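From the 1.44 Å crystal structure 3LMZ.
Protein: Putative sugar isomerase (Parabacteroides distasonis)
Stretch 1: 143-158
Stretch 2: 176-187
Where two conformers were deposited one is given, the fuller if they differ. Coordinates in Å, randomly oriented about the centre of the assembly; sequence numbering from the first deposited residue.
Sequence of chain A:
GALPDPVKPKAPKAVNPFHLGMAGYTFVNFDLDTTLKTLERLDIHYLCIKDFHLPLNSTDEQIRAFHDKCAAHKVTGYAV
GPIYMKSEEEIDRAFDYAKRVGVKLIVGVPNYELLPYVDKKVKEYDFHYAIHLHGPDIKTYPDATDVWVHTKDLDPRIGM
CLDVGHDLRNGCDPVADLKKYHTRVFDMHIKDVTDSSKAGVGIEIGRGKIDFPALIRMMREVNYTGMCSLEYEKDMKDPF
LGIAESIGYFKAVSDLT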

ATOM      1  N   ASP A 143      21.846  -7.552 -17.157  1.00 13.35           N
ATOM      2  CA  ASP A 143      21.032  -8.519 -16.430  1.00 14.39           C
ATOM      3  C   ASP A 143      21.837  -9.381 -15.425  1.00 14.43           C
ATOM      4  O   ASP A 143      23.072  -9.292 -15.329  1.00 13.82           O
ATOM      5  CB  ASP A 143      20.195  -9.378 -17.399  1.00 15.21           C
ATOM      6  CG  ASP A 143      21.047 -10.349 -18.254  1.00 14.09           C
ATOM      7  OD1 ASP A 143      22.264 -10.518 -18.007  1.00 15.83           O
ATOM      8  OD2 ASP A 143      20.456 -10.921 -19.228  1.00 18.09           O
ATOM      9  N   ALA A 144      21.155 -10.266 -14.718  1.00 13.04           N
ATOM     10  CA  ALA A 144      21.776 -11.023 -13.649  1.00 12.54           C
ATOM     11  C   ALA A 144      22.818 -11.981 -14.247  1.00 13.80           C
ATOM     12  O   ALA A 144      23.908 -12.125 -13.688  1.00 13.56           O
ATOM     13  CB  ALA A 144      20.716 -11.794 -12.901  1.00 13.52           C
ATOM     14  N   THR A 145      22.529 -12.579 -15.411  1.00 14.98           N
ATOM     15  CA  THR A 145      23.475 -13.507 -16.041  1.00 13.92           C
ATOM     16  C   THR A 145      24.764 -12.825 -16.383  1.00 13.67           C
ATOM     17  O   THR A 145      25.847 -13.387 -16.196  1.00 14.54           O
ATOM     18  CB  THR A 145      22.880 -14.114 -17.308  1.00 15.14           C
ATOM     19  OG1 THR A 145      21.688 -14.818 -16.947  1.00 14.19           O
ATOM     20  CG2 THR A 145      23.927 -15.031 -18.034  1.00 14.29           C
ATOM     21  N   ASP A 146      24.677 -11.580 -16.852  1.00 13.45           N
ATOM     22  CA  ASP A 146      25.902 -10.852 -17.195  1.00 15.07           C
ATOM     23  C   ASP A 146      26.753 -10.568 -15.960  1.00 13.75           C
ATOM     24  O   ASP A 146      27.972 -10.682 -16.024  1.00 13.90           O
ATOM     25  CB  ASP A 146      25.593  -9.534 -17.874  1.00 15.09           C
ATOM     26  CG  ASP A 146      26.843  -8.863 -18.394  1.00 19.20           C
ATOM     27  OD1 ASP A 146      27.420  -9.401 -19.378  1.00 21.06           O
ATOM     28  OD2 ASP A 146      27.284  -7.842 -17.827  1.00 18.07           O
ATOM     29  N   VAL A 147      26.147 -10.277 -14.833  1.00 13.64           N
ATOM     30  CA  VAL A 147      26.909 -10.053 -13.624  1.00 14.18           C
ATOM     31  C   VAL A 147      27.506 -11.340 -13.164  1.00 14.76           C
ATOM     32  O   VAL A 147      28.711 -11.371 -12.840  1.00 15.24           O
ATOM     33  CB  VAL A 147      26.085  -9.430 -12.489  1.00 16.04           C
ATOM     34  CG1 VAL A 147      26.950  -9.291 -11.218  1.00 14.29           C
ATOM     35  CG2 VAL A 147      25.553  -8.080 -12.905  1.00 15.13           C
ATOM     36  N   TRP A 148      26.744 -12.426 -13.248  1.00 14.54           N
ATOM     37  CA  TRP A 148      27.230 -13.739 -12.902  1.00 15.68           C
ATOM     38  C   TRP A 148      28.469 -14.110 -13.699  1.00 14.28           C
ATOM     39  O   TRP A 148      29.479 -14.511 -13.132  1.00 15.06           O
ATOM     40  CB  TRP A 148      26.151 -14.791 -13.087  1.00 15.47           C
ATOM     41  CG  TRP A 148      26.549 -16.205 -12.718  1.00 15.72           C
ATOM     42  CD1 TRP A 148      26.915 -17.234 -13.574  1.00 17.63           C
ATOM     43  CD2 TRP A 148      26.648 -16.733 -11.394  1.00 14.95           C
ATOM     44  NE1 TRP A 148      27.192 -18.374 -12.836  1.00 17.21           N
ATOM     45  CE2 TRP A 148      27.035 -18.096 -11.503  1.00 19.64           C
ATOM     46  CE3 TRP A 148      26.384 -16.208 -10.124  1.00 16.11           C
ATOM     47  CZ2 TRP A 148      27.148 -18.933 -10.376  1.00 17.70           C
ATOM     48  CZ3 TRP A 148      26.489 -17.041  -9.023  1.00 16.40           C
ATOM     49  CH2 TRP A 148      26.879 -18.372  -9.146  1.00 19.21           C
ATOM     50  N   VAL A 149      28.374 -13.992 -15.024  0.50 15.47           N
ATOM     51  CA  VAL A 149      29.480 -14.421 -15.885  0.50 16.08           C
ATOM     52  C   VAL A 149      30.751 -13.614 -15.599  0.50 16.38           C
ATOM     53  O   VAL A 149      31.871 -14.141 -15.694  0.50 16.06           O
ATOM     54  CB  VAL A 149      29.084 -14.347 -17.410  0.50 16.73           C
ATOM     55  CG1 VAL A 149      27.759 -15.054 -17.652  0.50 16.72           C
ATOM     56  CG2 VAL A 149      29.032 -12.909 -17.892  0.50 18.29           C
ATOM     57  N   HIS A 150      30.593 -12.343 -15.237  1.00 14.90           N
ATOM     58  CA  HIS A 150      31.758 -11.458 -14.933  1.00 14.74           C
ATOM     59  C   HIS A 150      32.310 -11.604 -13.516  1.00 16.41           C
ATOM     60  O   HIS A 150      33.396 -11.097 -13.227  1.00 19.66           O
ATOM     61  CB  HIS A 150      31.396 -10.005 -15.226  1.00 16.28           C
ATOM     62  CG  HIS A 150      31.394  -9.688 -16.682  1.00 18.17           C
ATOM     63  ND1 HIS A 150      30.285  -9.821 -17.485  1.00 18.89           N
ATOM     64  CD2 HIS A 150      32.411  -9.322 -17.496  1.00 19.77           C
ATOM     65  CE1 HIS A 150      30.612  -9.515 -18.730  1.00 19.99           C
ATOM     66  NE2 HIS A 150      31.888  -9.188 -18.756  1.00 20.20           N
ATOM     67  N   THR A 151      31.574 -12.265 -12.627  1.00 12.95           N
ATOM     68  CA  THR A 151      31.980 -12.406 -11.244  1.00 13.96           C
ATOM     69  C   THR A 151      32.221 -13.855 -10.727  1.00 12.82           C
ATOM     70  O   THR A 151      32.843 -14.014  -9.665  1.00 13.87           O
ATOM     71  CB  THR A 151      31.014 -11.730 -10.284  1.00 15.93           C
ATOM     72  OG1 THR A 151      29.725 -12.351 -10.355  1.00 15.28           O
ATOM     73  CG2 THR A 151      30.903 -10.234 -10.576  1.00 18.15           C
ATOM     74  N   LYS A 152      31.727 -14.881 -11.432  1.00 13.52           N
ATOM     75  CA  LYS A 152      31.697 -16.223 -10.881  1.00 14.89           C
ATOM     76  C   LYS A 152      33.113 -16.765 -10.596  1.00 13.86           C
ATOM     77  O   LYS A 152      33.283 -17.624  -9.709  1.00 16.35           O
ATOM     78  CB  LYS A 152      30.939 -17.146 -11.816  1.00 14.96           C
ATOM     79  CG  LYS A 152      31.506 -17.220 -13.214  1.00 17.29           C
ATOM     80  CD  LYS A 152      30.829 -18.275 -14.129  1.00 22.80           C
ATOM     81  CE  LYS A 152      31.639 -19.591 -14.182  1.00 38.62           C
ATOM     82  NZ  LYS A 152      33.025 -19.455 -14.816  1.00 38.52           N
ATOM     83  N   ASP A 153      34.121 -16.255 -11.318  1.00 13.43           N
ATOM     84  CA  ASP A 153      35.470 -16.713 -11.108  1.00 13.31           C
ATOM     85  C   ASP A 153      36.310 -15.817 -10.192  1.00 15.19           C
ATOM     86  O   ASP A 153      37.504 -16.101  -9.974  1.00 16.96           O
ATOM     87  CB  ASP A 153      36.179 -16.900 -12.454  1.00 13.43           C
ATOM     88  CG  ASP A 153      35.694 -18.103 -13.223  1.00 20.70           C
ATOM     89  OD1 ASP A 153      35.078 -19.034 -12.640  1.00 20.17           O
ATOM     90  OD2 ASP A 153      35.933 -18.108 -14.468  1.00 21.45           O
ATOM     91  N   LEU A 154      35.703 -14.723  -9.714  1.00 14.19           N
ATOM     92  CA  LEU A 154      36.374 -13.763  -8.870  1.00 14.94           C
ATOM     93  C   LEU A 154      36.029 -14.014  -7.383  1.00 14.62           C
ATOM     94  O   LEU A 154      35.355 -14.983  -7.051  1.00 13.51           O
ATOM     95  CB  LEU A 154      36.018 -12.335  -9.277  1.00 15.44           C
ATOM     96  CG  LEU A 154      36.346 -11.985 -10.742  1.00 17.44           C
ATOM     97  CD1 LEU A 154      35.978 -10.535 -10.998  1.00 21.52           C
ATOM     98  CD2 LEU A 154      37.842 -12.304 -11.077  1.00 16.80           C
ATOM     99  N   ASP A 155      36.477 -13.146  -6.505  1.00 13.02           N
ATOM    100  CA  ASP A 155      36.288 -13.340  -5.087  1.00 10.55           C
ATOM    101  C   ASP A 155      34.782 -13.576  -4.788  1.00 12.98           C
ATOM    102  O   ASP A 155      33.916 -12.908  -5.368  1.00 13.45           O
ATOM    103  CB  ASP A 155      36.742 -12.069  -4.367  1.00 12.68           C
ATOM    104  CG  ASP A 155      36.882 -12.248  -2.884  1.00 11.76           C
ATOM    105  OD1 ASP A 155      35.815 -12.314  -2.218  1.00 14.97           O
ATOM    106  OD2 ASP A 155      38.043 -12.370  -2.397  1.00 13.72           O
ATOM    107  N   PRO A 156      34.489 -14.507  -3.864  1.00 11.43           N
ATOM    108  CA  PRO A 156      33.110 -14.802  -3.494  1.00 12.86           C
ATOM    109  C   PRO A 156      32.313 -13.610  -2.960  1.00 12.59           C
ATOM    110  O   PRO A 156      31.064 -13.653  -2.957  1.00 14.49           O
ATOM    111  CB  PRO A 156      33.277 -15.838  -2.412  1.00 15.73           C
ATOM    112  CG  PRO A 156      34.520 -16.482  -2.682  1.00 23.50           C
ATOM    113  CD  PRO A 156      35.436 -15.452  -3.250  1.00 17.02           C
ATOM    114  N   ARG A 157      32.994 -12.552  -2.471  1.00 11.74           N
ATOM    115  CA  ARG A 157      32.343 -11.366  -1.959  1.00 13.40           C
ATOM    116  C   ARG A 157      31.850 -10.344  -3.008  1.00 12.71           C
ATOM    117  O   ARG A 157      31.257  -9.346  -2.654  1.00 15.31           O
ATOM    118  CB  ARG A 157      33.252 -10.710  -0.924  1.00 14.97           C
ATOM    119  CG  ARG A 157      33.423 -11.504   0.364  1.00 15.86           C
ATOM    120  CD  ARG A 157      34.590 -11.024   1.179  1.00 15.09           C
ATOM    121  NE  ARG A 157      35.861 -11.319   0.509  1.00 14.90           N
ATOM    122  CZ  ARG A 157      37.052 -11.269   1.081  1.00 14.77           C
ATOM    123  NH1 ARG A 157      37.201 -10.951   2.370  1.00 14.14           N
ATOM    124  NH2 ARG A 157      38.146 -11.604   0.382  1.00 15.58           N
ATOM    125  N   ILE A 158      32.107 -10.627  -4.290  1.00 13.18           N
ATOM    126  CA  ILE A 158      31.633  -9.832  -5.386  1.00 13.81           C
ATOM    127  C   ILE A 158      30.425 -10.514  -6.023  1.00 13.05           C
ATOM    128  O   ILE A 158      30.449 -11.666  -6.388  1.00 14.35           O
ATOM    129  CB  ILE A 158      32.684  -9.607  -6.454  1.00 12.96           C
ATOM    130  CG1 ILE A 158      33.973  -9.025  -5.870  1.00 16.04           C
ATOM    131  CG2 ILE A 158      32.094  -8.686  -7.497  1.00 15.00           C
ATOM    132  CD1 ILE A 158      35.164  -8.932  -6.869  1.00 18.17           C
ATOM    133  N   ALA A 176      13.885 -17.167 -11.374  1.00 15.10           N
ATOM    134  CA  ALA A 176      14.806 -18.232 -11.818  1.00 14.98           C
ATOM    135  C   ALA A 176      16.258 -17.759 -11.724  1.00 12.57           C
ATOM    136  O   ALA A 176      17.162 -18.541 -11.375  1.00 16.96           O
ATOM    137  CB  ALA A 176      14.474 -18.741 -13.233  1.00 14.71           C
ATOM    138  N   ASP A 177      16.498 -16.457 -11.970  1.00 13.90           N
ATOM    139  CA  ASP A 177      17.865 -15.929 -11.800  1.00 13.62           C
ATOM    140  C   ASP A 177      18.302 -15.992 -10.313  1.00 14.40           C
ATOM    141  O   ASP A 177      19.435 -16.347  -9.992  1.00 15.17           O
ATOM    142  CB  ASP A 177      17.985 -14.521 -12.379  1.00 11.75           C
ATOM    143  CG  ASP A 177      18.033 -14.522 -13.886  1.00 14.40           C
ATOM    144  OD1 ASP A 177      18.107 -15.600 -14.513  1.00 16.11           O
ATOM    145  OD2 ASP A 177      17.929 -13.436 -14.459  1.00 14.71           O
ATOM    146  N   LEU A 178      17.387 -15.627  -9.414  1.00 13.40           N
ATOM    147  CA  LEU A 178      17.672 -15.755  -7.971  1.00 13.47           C
ATOM    148  C   LEU A 178      18.025 -17.211  -7.590  1.00 15.19           C
ATOM    149  O   LEU A 178      19.009 -17.445  -6.856  1.00 15.81           O
ATOM    150  CB  LEU A 178      16.518 -15.199  -7.112  1.00 13.80           C
ATOM    151  CG  LEU A 178      16.687 -15.399  -5.592  1.00 14.81           C
ATOM    152  CD1 LEU A 178      17.916 -14.622  -5.001  1.00 16.70           C
ATOM    153  CD2 LEU A 178      15.365 -14.965  -4.913  1.00 16.94           C
ATOM    154  N   LYS A 179      17.265 -18.180  -8.116  0.50 14.62           N
ATOM    155  CA  LYS A 179      17.546 -19.608  -7.859  0.50 16.17           C
ATOM    156  C   LYS A 179      18.967 -19.960  -8.330  0.50 16.80           C
ATOM    157  O   LYS A 179      19.744 -20.544  -7.583  0.50 17.53           O
ATOM    158  CB  LYS A 179      16.526 -20.527  -8.528  0.50 16.26           C
ATOM    159  CG  LYS A 179      16.725 -22.015  -8.210  0.50 17.88           C
ATOM    160  CD  LYS A 179      15.884 -22.926  -9.123  0.50 20.09           C
ATOM    161  CE  LYS A 179      14.434 -22.987  -8.695  0.50 27.43           C
ATOM    162  NZ  LYS A 179      13.588 -23.762  -9.664  0.50 30.81           N
ATOM    163  N   LYS A 180      19.304 -19.589  -9.566  0.50 14.85           N
ATOM    164  CA  LYS A 180      20.633 -19.893 -10.113  0.50 15.42           C
ATOM    165  C   LYS A 180      21.755 -19.241  -9.331  0.50 15.33           C
ATOM    166  O   LYS A 180      22.799 -19.877  -9.024  0.50 16.35           O
ATOM    167  CB  LYS A 180      20.722 -19.455 -11.582  0.50 16.01           C
ATOM    168  CG  LYS A 180      19.908 -20.319 -12.518  0.50 19.81           C
ATOM    169  CD  LYS A 180      20.101 -19.929 -13.979  0.50 20.81           C
ATOM    170  CE  LYS A 180      19.475 -18.585 -14.303  0.50 24.50           C
ATOM    171  NZ  LYS A 180      19.452 -18.301 -15.765  0.50 29.91           N
ATOM    172  N   TYR A 181      21.555 -17.967  -9.031  1.00 13.65           N
ATOM    173  CA  TYR A 181      22.675 -17.054  -8.699  1.00 13.37           C
ATOM    174  C   TYR A 181      22.740 -16.637  -7.246  1.00 14.50           C
ATOM    175  O   TYR A 181      23.548 -15.796  -6.898  1.00 13.77           O
ATOM    176  CB  TYR A 181      22.630 -15.810  -9.594  1.00 13.64           C
ATOM    177  CG  TYR A 181      22.576 -16.098 -11.087  1.00 13.12           C
ATOM    178  CD1 TYR A 181      23.352 -17.121 -11.638  1.00 14.41           C
ATOM    179  CD2 TYR A 181      21.831 -15.324 -11.962  1.00 15.10           C
ATOM    180  CE1 TYR A 181      23.342 -17.401 -13.027  1.00 14.22           C
ATOM    181  CE2 TYR A 181      21.791 -15.615 -13.338  1.00 15.89           C
ATOM    182  CZ  TYR A 181      22.576 -16.635 -13.863  1.00 16.01           C
ATOM    183  OH  TYR A 181      22.575 -16.913 -15.215  1.00 17.55           O
ATOM    184  N   HIS A 182      21.848 -17.165  -6.417  1.00 13.78           N
ATOM    185  CA  HIS A 182      21.753 -16.748  -5.001  1.00 12.44           C
ATOM    186  C   HIS A 182      23.036 -16.643  -4.216  1.00 13.79           C
ATOM    187  O   HIS A 182      23.155 -15.742  -3.374  1.00 14.33           O
ATOM    188  CB  HIS A 182      20.719 -17.600  -4.215  1.00 15.37           C
ATOM    189  CG  HIS A 182      21.147 -18.995  -3.952  1.00 13.64           C
ATOM    190  ND1 HIS A 182      20.971 -20.021  -4.855  1.00 22.62           N
ATOM    191  CD2 HIS A 182      21.789 -19.527  -2.885  1.00 15.78           C
ATOM    192  CE1 HIS A 182      21.505 -21.124  -4.360  1.00 22.21           C
ATOM    193  NE2 HIS A 182      22.008 -20.847  -3.167  1.00 22.47           N
ATOM    194  N   THR A 183      24.022 -17.486  -4.530  1.00 15.61           N
ATOM    195  CA  THR A 183      25.287 -17.420  -3.800  1.00 14.84           C
ATOM    196  C   THR A 183      26.042 -16.086  -4.000  1.00 15.55           C
ATOM    197  O   THR A 183      26.927 -15.714  -3.189  1.00 16.08           O
ATOM    198  CB  THR A 183      26.202 -18.597  -4.176  1.00 12.70           C
ATOM    199  OG1 THR A 183      26.404 -18.626  -5.603  1.00 14.95           O
ATOM    200  CG2 THR A 183      25.544 -19.940  -3.732  1.00 16.36           C
ATOM    201  N   ARG A 184      25.698 -15.364  -5.061  1.00 12.52           N
ATOM    202  CA  ARG A 184      26.243 -14.030  -5.306  1.00 14.05           C
ATOM    203  C   ARG A 184      25.167 -12.933  -5.380  1.00 14.08           C
ATOM    204  O   ARG A 184      25.388 -11.965  -6.050  1.00 15.34           O
ATOM    205  CB  ARG A 184      27.074 -14.048  -6.592  1.00 15.15           C
ATOM    206  CG  ARG A 184      28.335 -14.882  -6.426  1.00 15.98           C
ATOM    207  CD  ARG A 184      29.125 -14.921  -7.698  1.00 13.78           C
ATOM    208  NE  ARG A 184      30.344 -15.720  -7.611  1.00 14.23           N
ATOM    209  CZ  ARG A 184      31.534 -15.294  -7.170  1.00 14.03           C
ATOM    210  NH1 ARG A 184      31.719 -14.070  -6.729  1.00 13.26           N
ATOM    211  NH2 ARG A 184      32.587 -16.124  -7.178  1.00 14.75           N
ATOM    212  N   VAL A 185      23.984 -13.110  -4.768  1.00 13.28           N
ATOM    213  CA  VAL A 185      23.013 -12.010  -4.672  1.00 12.89           C
ATOM    214  C   VAL A 185      23.141 -11.411  -3.260  1.00 11.87           C
ATOM    215  O   VAL A 185      22.784 -12.053  -2.245  1.00 14.07           O
ATOM    216  CB  VAL A 185      21.564 -12.473  -4.923  1.00 12.92           C
ATOM    217  CG1 VAL A 185      20.550 -11.338  -4.694  1.00 11.68           C
ATOM    218  CG2 VAL A 185      21.424 -13.073  -6.366  1.00 12.64           C
ATOM    219  N   PHE A 186      23.677 -10.184  -3.193  1.00 13.09           N
ATOM    220  CA  PHE A 186      23.986  -9.571  -1.901  1.00 14.64           C
ATOM    221  C   PHE A 186      23.063  -8.432  -1.541  1.00 16.32           C
ATOM    222  O   PHE A 186      23.115  -7.905  -0.432  1.00 15.89           O
ATOM    223  CB  PHE A 186      25.486  -9.183  -1.838  1.00 15.58           C
ATOM    224  CG  PHE A 186      26.409 -10.376  -1.982  1.00 14.91           C
ATOM    225  CD1 PHE A 186      26.166 -11.570  -1.293  1.00 17.03           C
ATOM    226  CD2 PHE A 186      27.481 -10.342  -2.860  1.00 18.19           C
ATOM    227  CE1 PHE A 186      26.995 -12.664  -1.433  1.00 19.00           C
ATOM    228  CE2 PHE A 186      28.278 -11.441  -3.009  1.00 16.02           C
ATOM    229  CZ  PHE A 186      28.033 -12.590  -2.299  1.00 17.81           C
ATOM    230  N   ASP A 187      22.273  -8.009  -2.515  1.00 14.23           N
ATOM    231  CA  ASP A 187      21.282  -6.935  -2.317  1.00 12.55           C
ATOM    232  C   ASP A 187      20.225  -7.112  -3.384  1.00 13.33           C
ATOM    233  O   ASP A 187      20.409  -7.846  -4.371  1.00 12.54           O
ATOM    234  CB  ASP A 187      21.945  -5.562  -2.430  1.00 14.36           C
ATOM    235  CG  ASP A 187      21.065  -4.403  -1.989  1.00 14.88           C
ATOM    236  OD1 ASP A 187      20.648  -4.429  -0.828  1.00 15.44           O
ATOM    237  OD2 ASP A 187      20.985  -3.456  -2.753  1.00 18.13           O
TER
HETATM  238  O   HOH W   1      19.696 -12.868 -16.429  1.00 16.59           O
HETATM  239  O   HOH W   2      30.514 -18.549  -8.059  1.00 27.68           O
HETATM  240  O   HOH W   3      29.716 -15.880  -3.201  1.00 21.30           O

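Two nearly parallel helices are joined here by an aromatic stack, and just beyond it a single buried arginine is gripped by the backbone carbonyls of the loop that follows the first helix. The helix axes run 14° apart in direction and approach no closer than 10.7 Å, a spacing wide enough to be filled by rings.

The register is set by Ala144 opposite Asp177 and Trp148 opposite Tyr181, one helical turn further on. Ala144 points its methyl toward the other helix, and Ala144 CB lies 3.8 Å from Tyr181 CD2, a small residue beside a large ring. Trp148 (chi1 t) and Tyr181 (chi1 m) form an offset stack, the five-membered ring of the indole 4.4 Å from the phenol ring, centroid to centroid, with planes at 26°. Trp148 CB adds a CH-pi contact over the tyrosine face, 4.0 Å from the ring centroid. At the edge of the tyrosine ring, Tyr181 OH and Thr145 OG1 share a hydrogen bond of 2.9 Å. Water 1 closes the polar margin, accepting from Thr145 N at 3.0 Å and donating to Asp177 OD2 at 2.7 Å.

Arg184, with 152 Å² covered, has the largest area in the contact. Its chain runs out through chi2 and chi3 both t, Arg184 CD passing 3.6 Å from Trp148 CZ3, and delivers the guanidinium into a loop shaped by two type I turns, Thr151 to Leu154 and Asp155 to Ile158. Arg184 NH2 donates to Leu154 O at 3.0 Å; Arg184 NH1 donates to both Asp155 O, at 2.8 Å, and Ile158 O, at 2.7 Å. These three acceptors lie near the guanidinium plane, where its N-H bonds point. Thr151 O sits over one face instead, 3.1 Å from Arg184 CZ, and its angle to the nitrogens is too poor for a hydrogen bond. Arg184 NE donates to water 2 at 2.9 Å. Arginine suits this site because one side chain can serve several carbonyls at once.

The loop is also braced from within. Asp155 OD1 accepts from Arg157 N at 2.8 Å and from Arg157 NE at 2.9 Å, while Asp155 OD2 forms a salt bridge with Arg157 NH2 at 2.9 Å; separately, Asp155 O accepts from Arg184 NH1 and, closing the turn, from Ile158 N.

Phe186 points toward the loop and packs edge-on, Phe186 CZ 3.3 Å from Pro156 O. Water 3 donates to that same Pro156 O at 2.6 Å and to Thr183 O at 2.8 Å, bridging the two backbones.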